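Local atomic coordinates of plasmid stabilization system (Mesorhizobium opportunistum, PDB entry 5CEG), a protein that probably acts as the ParE-type toxin of a type II toxin-antitoxin system, a RelE-family protein presumably neutralised by a cognate antitoxin. Residues 29-34 with 109-114; 56-59 with 63-66; 76-79 with 84-87; 88-93 with 98-103. One frame throughout, in Å; residues are numbered along the deposited sequence. Where two conformers were deposited one is given.

Interaction 1. Residues 29-34 with 109-114; sequences LIDIYV and GRRDLN. With NA (sodium ion), chain J.
A surface salt bridge between the first helix of the ParE fold and the C-terminal turn is the whole of the direct contact here: Asp31 of helix 23-37 and Arg111 of helix 109-112 meet from opposite directions. Both reach out by the same first step, since CG lies anti to the backbone N in Asp31 (chi1 -172°) and in Arg111 (chi1 180°), and the arginine chain then runs extended to NE. Arg111 NH1 lies 2.6 Å from Asp31 OD2, which sits at the edge of the guanidinium and near its plane. The carboxylate is turned 42° from that plane, and the direct bond is single rather than two-pronged; the N-H points poorly at the oxygen, making the hydrogen-bond component weak. Water 1 supplies the second link: it donates to Asp31 OD1 at 2.8 Å and accepts from Arg111 NH2 at 3.0 Å, so both carboxylate oxygens are tied to the guanidinium, one directly and one through solvent.

The same C-terminal turn wraps a sodium ion, bound by Gly109 O at 2.5 Å and Leu113 O at 2.4 Å. Waters 2 and 3 join them, held in turn by Arg110 O and Asn114 O, and Leu116 O and Phe117 O complete the site. Arg111 NH2 has a further polar partner on the chain of another protein. Behind the salt bridge, helix 23-37 packs through Leu29 onto Leu51 of helix 41-60 and Val106 of strand 100-108, the strand that leads directly into 109-112.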
loop_
_atom_site.group_PDB
_atom_site.type_symbol
_atom_site.label_atom_id
_atom_site.label_comp_id
_atom_site.label_asym_id
_atom_site.label_seq_id
_atom_site.Cartn_x
_atom_site.Cartn_y
_atom_site.Cartn_z
ATOM N N LEU B 29 18.685 8.871 20.201
ATOM C CA LEU B 29 19.744 7.859 20.252
ATOM C C LEU B 29 19.554 6.901 21.429
ATOM O O LEU B 29 19.728 5.694 21.294
ATOM C CB LEU B 29 21.125 8.523 20.339
ATOM C CG LEU B 29 21.630 9.255 19.087
ATOM C CD1 LEU B 29 22.950 9.998 19.391
ATOM C CD2 LEU B 29 21.821 8.273 17.923
ATOM N N ILE B 30 19.222 7.440 22.596
ATOM C CA ILE B 30 18.996 6.589 23.754
ATOM C C ILE B 30 17.786 5.675 23.529
ATOM O O ILE B 30 17.849 4.481 23.817
ATOM C CB ILE B 30 18.811 7.425 25.021
ATOM C CG1 ILE B 30 20.118 8.161 25.327
ATOM C CG2 ILE B 30 18.387 6.543 26.198
ATOM C CD1 ILE B 30 20.020 9.150 26.449
ATOM N N ASP B 31 16.702 6.231 22.986
ATOM C CA ASP B 31 15.493 5.460 22.694
ATOM C C ASP B 31 15.775 4.288 21.740
ATOM O O ASP B 31 15.320 3.161 21.958
ATOM C CB ASP B 31 14.433 6.383 22.082
ATOM C CG ASP B 31 13.080 5.706 21.926
ATOM O OD1 ASP B 31 12.569 5.131 22.911
ATOM O OD2 ASP B 31 12.537 5.737 20.802
ATOM N N ILE B 32 16.531 4.574 20.687
ATOM C CA ILE B 32 16.901 3.550 19.712
ATOM C C ILE B 32 17.631 2.389 20.386
ATOM O O ILE B 32 17.303 1.218 20.158
ATOM C CB ILE B 32 17.776 4.149 18.590
ATOM C CG1 ILE B 32 16.922 5.054 17.679
ATOM C CG2 ILE B 32 18.476 3.043 17.788
ATOM C CD1 ILE B 32 17.744 5.969 16.791
ATOM N N TYR B 33 18.618 2.712 21.220
ATOM C CA TYR B 33 19.431 1.685 21.866
ATOM C C TYR B 33 18.604 0.852 22.843
ATOM O O TYR B 33 18.713 -0.385 22.892
ATOM C CB TYR B 33 20.623 2.338 22.591
ATOM C CG TYR B 33 21.714 1.362 23.030
ATOM C CD1 TYR B 33 21.562 0.596 24.177
ATOM C CD2 TYR B 33 22.883 1.230 22.307
ATOM C CE1 TYR B 33 22.540 -0.284 24.591
ATOM C CE2 TYR B 33 23.879 0.337 22.709
ATOM C CZ TYR B 33 23.696 -0.406 23.859
ATOM O OH TYR B 33 24.669 -1.288 24.275
ATOM N N VAL B 34 17.776 1.524 23.634
ATOM C CA VAL B 34 16.972 0.813 24.622
ATOM C C VAL B 34 15.948 -0.101 23.948
ATOM O O VAL B 34 15.730 -1.228 24.380
ATOM C CB VAL B 34 16.252 1.792 25.565
ATOM C CG1 VAL B 34 15.253 1.061 26.450
ATOM C CG2 VAL B 34 17.271 2.550 26.429
ATOM N N GLY B 109 12.821 5.250 10.276
ATOM C CA GLY B 109 11.821 5.207 9.225
ATOM C C GLY B 109 10.796 4.098 9.404
ATOM O O GLY B 109 9.664 4.203 8.924
ATOM N N ARG B 110 11.187 3.018 10.074
ATOM C CA ARG B 110 10.251 1.922 10.322
ATOM C C ARG B 110 9.149 2.346 11.290
ATOM O O ARG B 110 8.046 1.794 11.273
ATOM C CB ARG B 110 10.977 0.695 10.882
ATOM C CG ARG B 110 11.988 0.079 9.919
ATOM C CD ARG B 110 12.841 -0.910 10.709
ATOM N NE ARG B 110 13.821 -1.613 9.888
ATOM C CZ ARG B 110 14.854 -2.280 10.393
ATOM N NH1 ARG B 110 15.042 -2.309 11.706
ATOM N NH2 ARG B 110 15.700 -2.909 9.590
ATOM N N ARG B 111 9.459 3.328 12.137
ATOM C CA ARG B 111 8.541 3.763 13.183
ATOM C C ARG B 111 7.726 4.980 12.782
ATOM O O ARG B 111 6.620 5.181 13.292
ATOM C CB ARG B 111 9.329 4.080 14.461
ATOM C CG ARG B 111 8.486 4.555 15.630
ATOM C CD ARG B 111 9.370 5.014 16.771
ATOM N NE ARG B 111 8.621 5.230 18.006
ATOM C CZ ARG B 111 9.182 5.215 19.211
ATOM N NH1 ARG B 111 10.486 4.986 19.319
ATOM N NH2 ARG B 111 8.449 5.419 20.301
ATOM N N ASP B 112 8.256 5.795 11.872
ATOM C CA ASP B 112 7.671 7.109 11.645
ATOM C C ASP B 112 7.379 7.521 10.205
ATOM O O ASP B 112 6.849 8.607 9.993
ATOM C CB ASP B 112 8.570 8.184 12.273
ATOM C CG ASP B 112 8.297 8.369 13.745
ATOM O OD1 ASP B 112 7.157 8.759 14.090
ATOM O OD2 ASP B 112 9.215 8.111 14.559
ATOM N N LEU B 113 7.720 6.696 9.221
ATOM C CA LEU B 113 7.507 7.095 7.831
ATOM C C LEU B 113 6.672 6.090 7.043
ATOM O O LEU B 113 6.875 4.877 7.130
ATOM C CB LEU B 113 8.850 7.304 7.119
ATOM C CG LEU B 113 9.725 8.432 7.696
ATOM C CD1 LEU B 113 11.095 8.440 7.035
ATOM C CD2 LEU B 113 9.049 9.790 7.498
ATOM N N ASN B 114 5.741 6.622 6.259
ATOM C CA ASN B 114 4.925 5.819 5.356
ATOM C C ASN B 114 5.689 5.366 4.132
ATOM O O ASN B 114 5.633 4.192 3.738
ATOM C CB ASN B 114 3.694 6.616 4.902
ATOM C CG ASN B 114 2.758 6.947 6.050
ATOM O OD1 ASN B 114 2.372 6.062 6.814
ATOM N ND2 ASN B 114 2.389 8.223 6.179
HETATM NA NA NA J . 8.267 2.991 7.210
HETATM O O HOH W 1 9.912 4.386 22.656
HETATM O O HOH W 2 7.018 1.551 8.683
HETATM O O HOH W 3 6.509 2.136 5.663
#

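Interaction 2. Residues 56-59 with 63-66; sequences LQLA and RMGV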
loop_
_atom_site.group_PDB
_atom_site.type_symbol
_atom_site.label_atom_id
_atom_site.label_comp_id
_atom_site.label_asym_id
_atom_site.label_seq_id
_atom_site.Cartn_x
_atom_site.Cartn_y
_atom_site.Cartn_z
ATOM N N LEU B 56 30.700 10.935 12.233
ATOM C CA LEU B 56 32.116 11.277 12.062
ATOM C C LEU B 56 32.392 11.668 10.621
ATOM O O LEU B 56 33.137 12.612 10.368
ATOM C CB LEU B 56 33.020 10.111 12.475
ATOM C CG LEU B 56 33.125 9.804 13.971
ATOM C CD1 LEU B 56 33.812 8.462 14.188
ATOM C CD2 LEU B 56 33.874 10.914 14.695
ATOM N N GLN B 57 31.793 10.948 9.673
ATOM C CA GLN B 57 31.887 11.336 8.267
ATOM C C GLN B 57 31.353 12.740 8.050
ATOM O O GLN B 57 31.919 13.542 7.305
ATOM C CB GLN B 57 31.095 10.382 7.367
ATOM C CG GLN B 57 31.706 9.036 7.116
ATOM C CD GLN B 57 30.903 8.273 6.083
ATOM O OE1 GLN B 57 29.673 8.291 6.110
ATOM N NE2 GLN B 57 31.589 7.622 5.154
ATOM N N LEU B 58 30.223 13.018 8.687
ATOM C CA LEU B 58 29.540 14.282 8.495
ATOM C C LEU B 58 30.369 15.443 9.040
ATOM O O LEU B 58 30.392 16.522 8.464
ATOM C CB LEU B 58 28.164 14.228 9.161
ATOM C CG LEU B 58 27.238 15.419 8.968
ATOM C CD1 LEU B 58 27.016 15.712 7.487
ATOM C CD2 LEU B 58 25.912 15.135 9.671
ATOM N N ALA B 59 31.072 15.213 10.140
ATOM C CA ALA B 59 31.919 16.260 10.693
ATOM C C ALA B 59 33.031 16.638 9.714
ATOM O O ALA B 59 33.424 17.805 9.635
ATOM C CB ALA B 59 32.503 15.823 12.030
ATOM N N ARG B 63 28.490 18.932 4.176
ATOM C CA ARG B 63 27.427 19.068 3.192
ATOM C C ARG B 63 27.111 17.750 2.479
ATOM O O ARG B 63 26.565 17.750 1.376
ATOM C CB ARG B 63 27.801 20.152 2.180
ATOM C CG ARG B 63 27.989 21.521 2.847
ATOM C CD ARG B 63 28.237 22.629 1.820
ATOM N NE ARG B 63 28.293 23.960 2.428
ATOM C CZ ARG B 63 29.410 24.571 2.821
ATOM N NH1 ARG B 63 30.591 23.975 2.686
ATOM N NH2 ARG B 63 29.347 25.788 3.350
ATOM N N MET B 64 27.411 16.618 3.106
ATOM C CA MET B 64 27.128 15.354 2.416
ATOM C C MET B 64 25.628 14.997 2.413
ATOM O O MET B 64 25.178 14.230 1.562
ATOM C CB MET B 64 27.991 14.213 2.995
ATOM C CG MET B 64 27.805 13.873 4.443
ATOM S SD MET B 64 29.127 12.729 4.960
ATOM C CE MET B 64 28.774 11.308 3.920
ATOM N N GLY B 65 24.841 15.581 3.314
ATOM C CA GLY B 65 23.409 15.338 3.328
ATOM C C GLY B 65 22.668 16.126 2.252
ATOM O O GLY B 65 23.016 17.266 1.945
ATOM N N VAL B 66 21.644 15.513 1.671
ATOM C CA VAL B 66 20.841 16.169 0.645
ATOM C C VAL B 66 19.927 17.222 1.259
ATOM O O VAL B 66 19.287 16.971 2.280
ATOM C CB VAL B 66 19.998 15.134 -0.129
ATOM C CG1 VAL B 66 18.950 15.820 -0.983
ATOM C CG2 VAL B 66 20.909 14.240 -0.976
#
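Met64 reaches from the loop after helix 41-60 back onto that helix, touching Gln57 and Leu58, and shows how a chain leaving a helix can pack against the last turns it has just made. Its CB points toward the helix. CG, placed between the backbone N and the carbonyl carbon (chi1 61°), meets the CD1 branch of Leu58 at 3.6 Å, the apolar core of the contact. The next atom, SD, lies over the backbone of Gln57, 3.7 Å from Gln57 O, and also comes within 3.9 Å of Gln57 CB. A bend at chi3 (-63°) then turns the methyl along the glutamine, where CE stands 3.8 Å from Gln57 OE1. This last approach is van der Waals in kind; the amide oxygen has its polar partner in Arg54, one helical turn earlier.

The Gln57 and Met64 side chains cross at about a right angle, whereas Leu58 meets the methionine chain aslant. Gln57 NE2 of the second subunit bonds to Arg63 O, bringing that subunit close to the loop. Within the chain, Met64 also rests on Leu78 of strand 76-80, so the methionine lies between helix 41-60 and the sheet.

Interaction 3. Residues 76-79 with 84-87; sequences RMLV and VLLY
Arg76 and Tyr87 form the first pair of an antiparallel beta hairpin, strands 76-80 and 83-90, in the central sheet of the ParE fold. The pairs Arg76-Tyr87 and Leu78-Leu85 are hydrogen-bonded, and Met77-Leu86 and Val79-Val84 are non-hydrogen-bonded; the short strand axes lie 4.6 Å apart at 154°.

On the face carrying Arg76, Leu78, Leu85 and Tyr87, the tyrosine ring is a broad surface that Arg76 covers. Its chi1 of 80° swings it back across the neighbouring strand, beneath the arginine. Arg76 CB sits over one ring face, 3.8 Å from the ring centroid, a CH-pi contact offset toward the rim, and CD continues along the ring to lie 3.4 Å from Tyr87 OH. Leu78 CB approaches CE1 obliquely, at 4.2 Å. The polar ends are held by the loop that follows helix 41-60: Tyr87 OH bonds to Pro62 O and Gly65 N, and Arg76 NH1 to Gly65 O.

On the other face Met77 is the bump. Its CG presses unusually close to the CG1 branch of Val84, and the bend at chi3 curls CE round the same methyl so that it also reaches Leu86 CD2 at 4.0 Å. Met77 runs alongside Leu86 in the same direction, while an aromatic side chain of another protein's chain packs on Leu86. The tightest carbon pair is Met77 CG to Val84 CG1, at 3.3 Å.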
loop_
_atom_site.group_PDB
_atom_site.type_symbol
_atom_site.label_atom_id
_atom_site.label_comp_id
_atom_site.label_asym_id
_atom_site.label_seq_id
_atom_site.Cartn_x
_atom_site.Cartn_y
_atom_site.Cartn_z
ATOM N N ARG B 76 18.730 19.192 6.073
ATOM C CA ARG B 76 19.438 18.235 5.241
ATOM C C ARG B 76 19.162 16.847 5.791
ATOM O O ARG B 76 18.939 16.670 6.989
ATOM C CB ARG B 76 20.947 18.504 5.231
ATOM C CG ARG B 76 21.366 19.744 4.468
ATOM C CD ARG B 76 22.860 20.003 4.664
ATOM N NE ARG B 76 23.320 21.186 3.934
ATOM C CZ ARG B 76 23.734 21.172 2.669
ATOM N NH1 ARG B 76 23.756 20.036 1.970
ATOM N NH2 ARG B 76 24.140 22.296 2.102
ATOM N N MET B 77 19.194 15.852 4.918
ATOM C CA MET B 77 18.911 14.486 5.336
ATOM C C MET B 77 20.073 13.588 4.955
ATOM O O MET B 77 20.554 13.639 3.819
ATOM C CB MET B 77 17.606 14.010 4.687
ATOM C CG MET B 77 17.343 12.553 4.821
ATOM S SD MET B 77 15.795 12.110 4.000
ATOM C CE MET B 77 14.623 13.153 4.859
ATOM N N LEU B 78 20.553 12.799 5.912
ATOM C CA LEU B 78 21.588 11.814 5.644
ATOM C C LEU B 78 21.064 10.467 6.117
ATOM O O LEU B 78 20.635 10.333 7.258
ATOM C CB LEU B 78 22.900 12.209 6.348
ATOM C CG LEU B 78 24.177 11.443 6.004
ATOM C CD1 LEU B 78 24.505 11.519 4.516
ATOM C CD2 LEU B 78 25.331 11.968 6.844
ATOM N N VAL B 79 21.060 9.472 5.233
ATOM C CA VAL B 79 20.487 8.176 5.574
ATOM C C VAL B 79 21.542 7.229 6.153
ATOM O O VAL B 79 22.675 7.159 5.669
ATOM C CB VAL B 79 19.804 7.526 4.332
ATOM C CG1 VAL B 79 19.294 6.116 4.649
ATOM C CG2 VAL B 79 18.657 8.390 3.849
ATOM N N VAL B 84 17.112 7.989 9.539
ATOM C CA VAL B 84 17.334 9.192 8.773
ATOM C C VAL B 84 17.871 10.242 9.737
ATOM O O VAL B 84 17.227 10.539 10.748
ATOM C CB VAL B 84 16.019 9.664 8.122
ATOM C CG1 VAL B 84 16.171 11.029 7.544
ATOM C CG2 VAL B 84 15.546 8.646 7.062
ATOM N N LEU B 85 19.060 10.768 9.460
ATOM C CA LEU B 85 19.589 11.859 10.268
ATOM C C LEU B 85 19.111 13.168 9.668
ATOM O O LEU B 85 19.353 13.428 8.497
ATOM C CB LEU B 85 21.120 11.840 10.313
ATOM C CG LEU B 85 21.893 10.669 10.924
ATOM C CD1 LEU B 85 23.386 10.909 10.759
ATOM C CD2 LEU B 85 21.575 10.484 12.385
ATOM N N LEU B 86 18.452 14.001 10.470
ATOM C CA LEU B 86 18.076 15.340 10.023
ATOM C C LEU B 86 19.034 16.337 10.649
ATOM O O LEU B 86 19.212 16.326 11.861
ATOM C CB LEU B 86 16.636 15.693 10.425
ATOM C CG LEU B 86 15.527 14.757 9.948
ATOM C CD1 LEU B 86 14.184 15.246 10.489
ATOM C CD2 LEU B 86 15.533 14.708 8.427
ATOM N N TYR B 87 19.656 17.182 9.841
ATOM C CA TYR B 87 20.650 18.109 10.386
ATOM C C TYR B 87 20.704 19.395 9.579
ATOM O O TYR B 87 20.114 19.497 8.502
ATOM C CB TYR B 87 22.038 17.447 10.413
ATOM C CG TYR B 87 22.786 17.437 9.086
ATOM C CD1 TYR B 87 22.626 16.394 8.170
ATOM C CD2 TYR B 87 23.676 18.453 8.772
ATOM C CE1 TYR B 87 23.332 16.384 6.971
ATOM C CE2 TYR B 87 24.377 18.459 7.583
ATOM C CZ TYR B 87 24.199 17.429 6.680
ATOM O OH TYR B 87 24.919 17.446 5.488
#

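Interaction 4. Residues 88-93 with 98-103; sequences ETVPDT and VEWVEI
In the conformer given, the indole of Trp100 has Val90 over one face, while its edge holds Glu99 CG and water 4, both in the ring plane. Val90 CB stands 3.6 Å from the centroid of the six-membered ring in a CH-pi contact, and CG1 presses 3.4 Å from Trp100 CH2. The ring lies there because chi1 of Trp100 (67°) folds it back over the adjacent strand, parallel in direction with the valine. At the edge, Trp100 NE1 donates to water 4 at 2.9 Å, and the same water donates to Glu88 OE2 and Glu102 OE1.

The Glu88 and Glu102 side chains run alongside each other, but their carboxylates are turned 73° apart, with OE2 of Glu88 and OE1 of Glu102 at 3.8 Å. Besides the shared water, both oxygens make salt bridges to basic side chains of another protein's chain, which probably offsets the repulsion; Glu88 OE1 bonds to Ser74 OG.

The backbone shows a classic beta bulge: Glu99 and Trp100 both face Val90, whose O accepts from Glu99 N at 2.9 Å and from Trp100 N at 3.2 Å. Just beyond, a cis peptide precedes Pro91, and Thr89 OG1 donates to Pro91 O at 2.8 Å. On the opposite face, Thr89 meets Val98 and Val101. Strand 100-108 lies between 83-90 and the parallel strand 18-21, on which Trp100 touches Val20 and Val101 touches Leu19.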
loop_
_atom_site.group_PDB
_atom_site.type_symbol
_atom_site.label_atom_id
_atom_site.label_comp_id
_atom_site.label_asym_id
_atom_site.label_seq_id
_atom_site.Cartn_x
_atom_site.Cartn_y
_atom_site.Cartn_z
ATOM N N GLU B 88 21.439 20.377 10.093
ATOM C CA GLU B 88 21.749 21.568 9.312
ATOM C C GLU B 88 23.202 21.960 9.522
ATOM O O GLU B 88 23.813 21.560 10.513
ATOM C CB GLU B 88 20.842 22.741 9.698
ATOM C CG GLU B 88 20.927 23.084 11.189
ATOM C CD GLU B 88 20.132 24.313 11.590
ATOM O OE1 GLU B 88 19.354 24.848 10.769
ATOM O OE2 GLU B 88 20.288 24.736 12.754
ATOM N N THR B 89 23.741 22.735 8.591
ATOM C CA THR B 89 25.024 23.398 8.824
ATOM C C THR B 89 24.767 24.841 9.228
ATOM O O THR B 89 23.748 25.433 8.855
ATOM C CB THR B 89 25.949 23.396 7.586
ATOM O OG1 THR B 89 25.433 24.271 6.580
ATOM C CG2 THR B 89 26.127 21.984 7.014
ATOM N N VAL B 90 25.683 25.401 10.008
ATOM C CA VAL B 90 25.660 26.836 10.261
ATOM C C VAL B 90 27.054 27.389 9.970
ATOM O O VAL B 90 28.025 26.915 10.548
ATOM C CB VAL B 90 25.265 27.177 11.690
ATOM C CG1 VAL B 90 25.270 28.696 11.866
ATOM C CG2 VAL B 90 23.881 26.612 12.013
ATOM N N PRO B 91 27.155 28.369 9.058
ATOM C CA PRO B 91 26.085 28.978 8.255
ATOM C C PRO B 91 25.421 27.974 7.314
ATOM O O PRO B 91 26.023 26.949 6.988
ATOM C CB PRO B 91 26.807 30.058 7.440
ATOM C CG PRO B 91 28.151 30.231 8.103
ATOM C CD PRO B 91 28.481 28.916 8.720
ATOM N N ASP B 92 24.191 28.272 6.912
ATOM C CA ASP B 92 23.467 27.450 5.955
ATOM C C ASP B 92 23.825 27.879 4.529
ATOM O O ASP B 92 23.009 28.466 3.823
ATOM C CB ASP B 92 21.956 27.573 6.183
ATOM C CG ASP B 92 21.149 26.738 5.207
ATOM O OD1 ASP B 92 21.569 25.607 4.928
ATOM O OD2 ASP B 92 20.112 27.219 4.709
ATOM N N THR B 93 25.054 27.596 4.119
ATOM C CA THR B 93 25.541 27.995 2.797
ATOM C C THR B 93 25.901 26.770 1.968
ATOM O O THR B 93 26.096 25.689 2.514
ATOM C CB THR B 93 26.771 28.898 2.914
ATOM O OG1 THR B 93 27.743 28.249 3.745
ATOM C CG2 THR B 93 26.397 30.237 3.535
ATOM N N VAL B 98 32.212 26.138 7.318
ATOM C CA VAL B 98 31.105 25.748 8.188
ATOM C C VAL B 98 31.587 25.775 9.635
ATOM O O VAL B 98 32.652 25.231 9.948
ATOM C CB VAL B 98 30.578 24.342 7.820
ATOM C CG1 VAL B 98 29.534 23.861 8.842
ATOM C CG2 VAL B 98 30.016 24.343 6.403
ATOM N N GLU B 99 30.834 26.417 10.523
ATOM C CA GLU B 99 31.280 26.507 11.916
ATOM C C GLU B 99 30.752 25.333 12.746
ATOM O O GLU B 99 31.478 24.780 13.576
ATOM C CB GLU B 99 30.863 27.839 12.549
ATOM C CG GLU B 99 31.178 27.897 14.034
ATOM C CD GLU B 99 31.737 29.218 14.517
ATOM O OE1 GLU B 99 32.107 30.057 13.678
ATOM O OE2 GLU B 99 31.802 29.412 15.754
ATOM N N TRP B 100 29.502 24.927 12.513
ATOM C CA TRP B 100 29.128 23.624 13.046
ATOM C C TRP B 100 28.034 22.945 12.270
ATOM O O TRP B 100 27.424 23.481 11.357
ATOM C CB TRP B 100 28.689 23.691 14.508
ATOM C CG TRP B 100 27.435 24.433 14.684
ATOM C CD1 TRP B 100 26.170 23.934 14.785
ATOM C CD2 TRP B 100 27.324 25.839 14.766
ATOM N NE1 TRP B 100 25.269 24.966 14.935
ATOM C CE2 TRP B 100 25.964 26.146 14.929
ATOM C CE3 TRP B 100 28.250 26.877 14.724
ATOM C CZ2 TRP B 100 25.520 27.445 15.050
ATOM C CZ3 TRP B 100 27.812 28.154 14.836
ATOM C CH2 TRP B 100 26.463 28.433 14.987
ATOM N N VAL B 101 27.932 21.661 12.582
ATOM C CA VAL B 101 26.845 20.820 12.097
ATOM C C VAL B 101 25.997 20.526 13.318
ATOM O O VAL B 101 26.533 20.097 14.336
ATOM C CB VAL B 101 27.365 19.521 11.468
ATOM C CG1 VAL B 101 26.245 18.471 11.380
ATOM C CG2 VAL B 101 27.949 19.817 10.093
ATOM N N GLU B 102 24.688 20.779 13.245
ATOM C CA GLU B 102 23.791 20.338 14.311
ATOM C C GLU B 102 22.896 19.205 13.823
ATOM O O GLU B 102 22.124 19.400 12.889
ATOM C CB GLU B 102 22.891 21.474 14.833
ATOM C CG GLU B 102 21.905 20.937 15.910
ATOM C CD GLU B 102 20.886 21.940 16.429
ATOM O OE1 GLU B 102 20.971 23.139 16.097
ATOM O OE2 GLU B 102 20.001 21.506 17.205
ATOM N N ILE B 103 23.015 18.034 14.441
ATOM C CA ILE B 103 22.074 16.953 14.156
ATOM C C ILE B 103 20.825 17.202 15.002
ATOM O O ILE B 103 20.865 17.202 16.233
ATOM C CB ILE B 103 22.696 15.570 14.421
ATOM C CG1 ILE B 103 23.908 15.391 13.500
ATOM C CG2 ILE B 103 21.662 14.470 14.191
ATOM C CD1 ILE B 103 24.612 14.052 13.616
HETATM O O HOH W 4 22.367 24.911 14.699
#

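In the fold
From the N terminus, the chain runs through strand 18-21 into helix 23-37, where interaction 1 opens; it closes only at residues 109-114, enclosing the other three. Inside that span interaction 2 closes the shortest return, from the end of helix 41-60 onto its following loop. Interactions 3 and 4 then follow in series as two successive hairpins sharing strand 83-90, which form the antiparallel middle of the mixed sheet, from 76-80 through 83-90 to 100-108. None of them crosses. The loop of interaction 2 joins both hairpins: Val66 O meets Met77 N and Arg63 NE meets Thr93 O. Interaction 1 lies across the chain's centre from interactions 2 and 4.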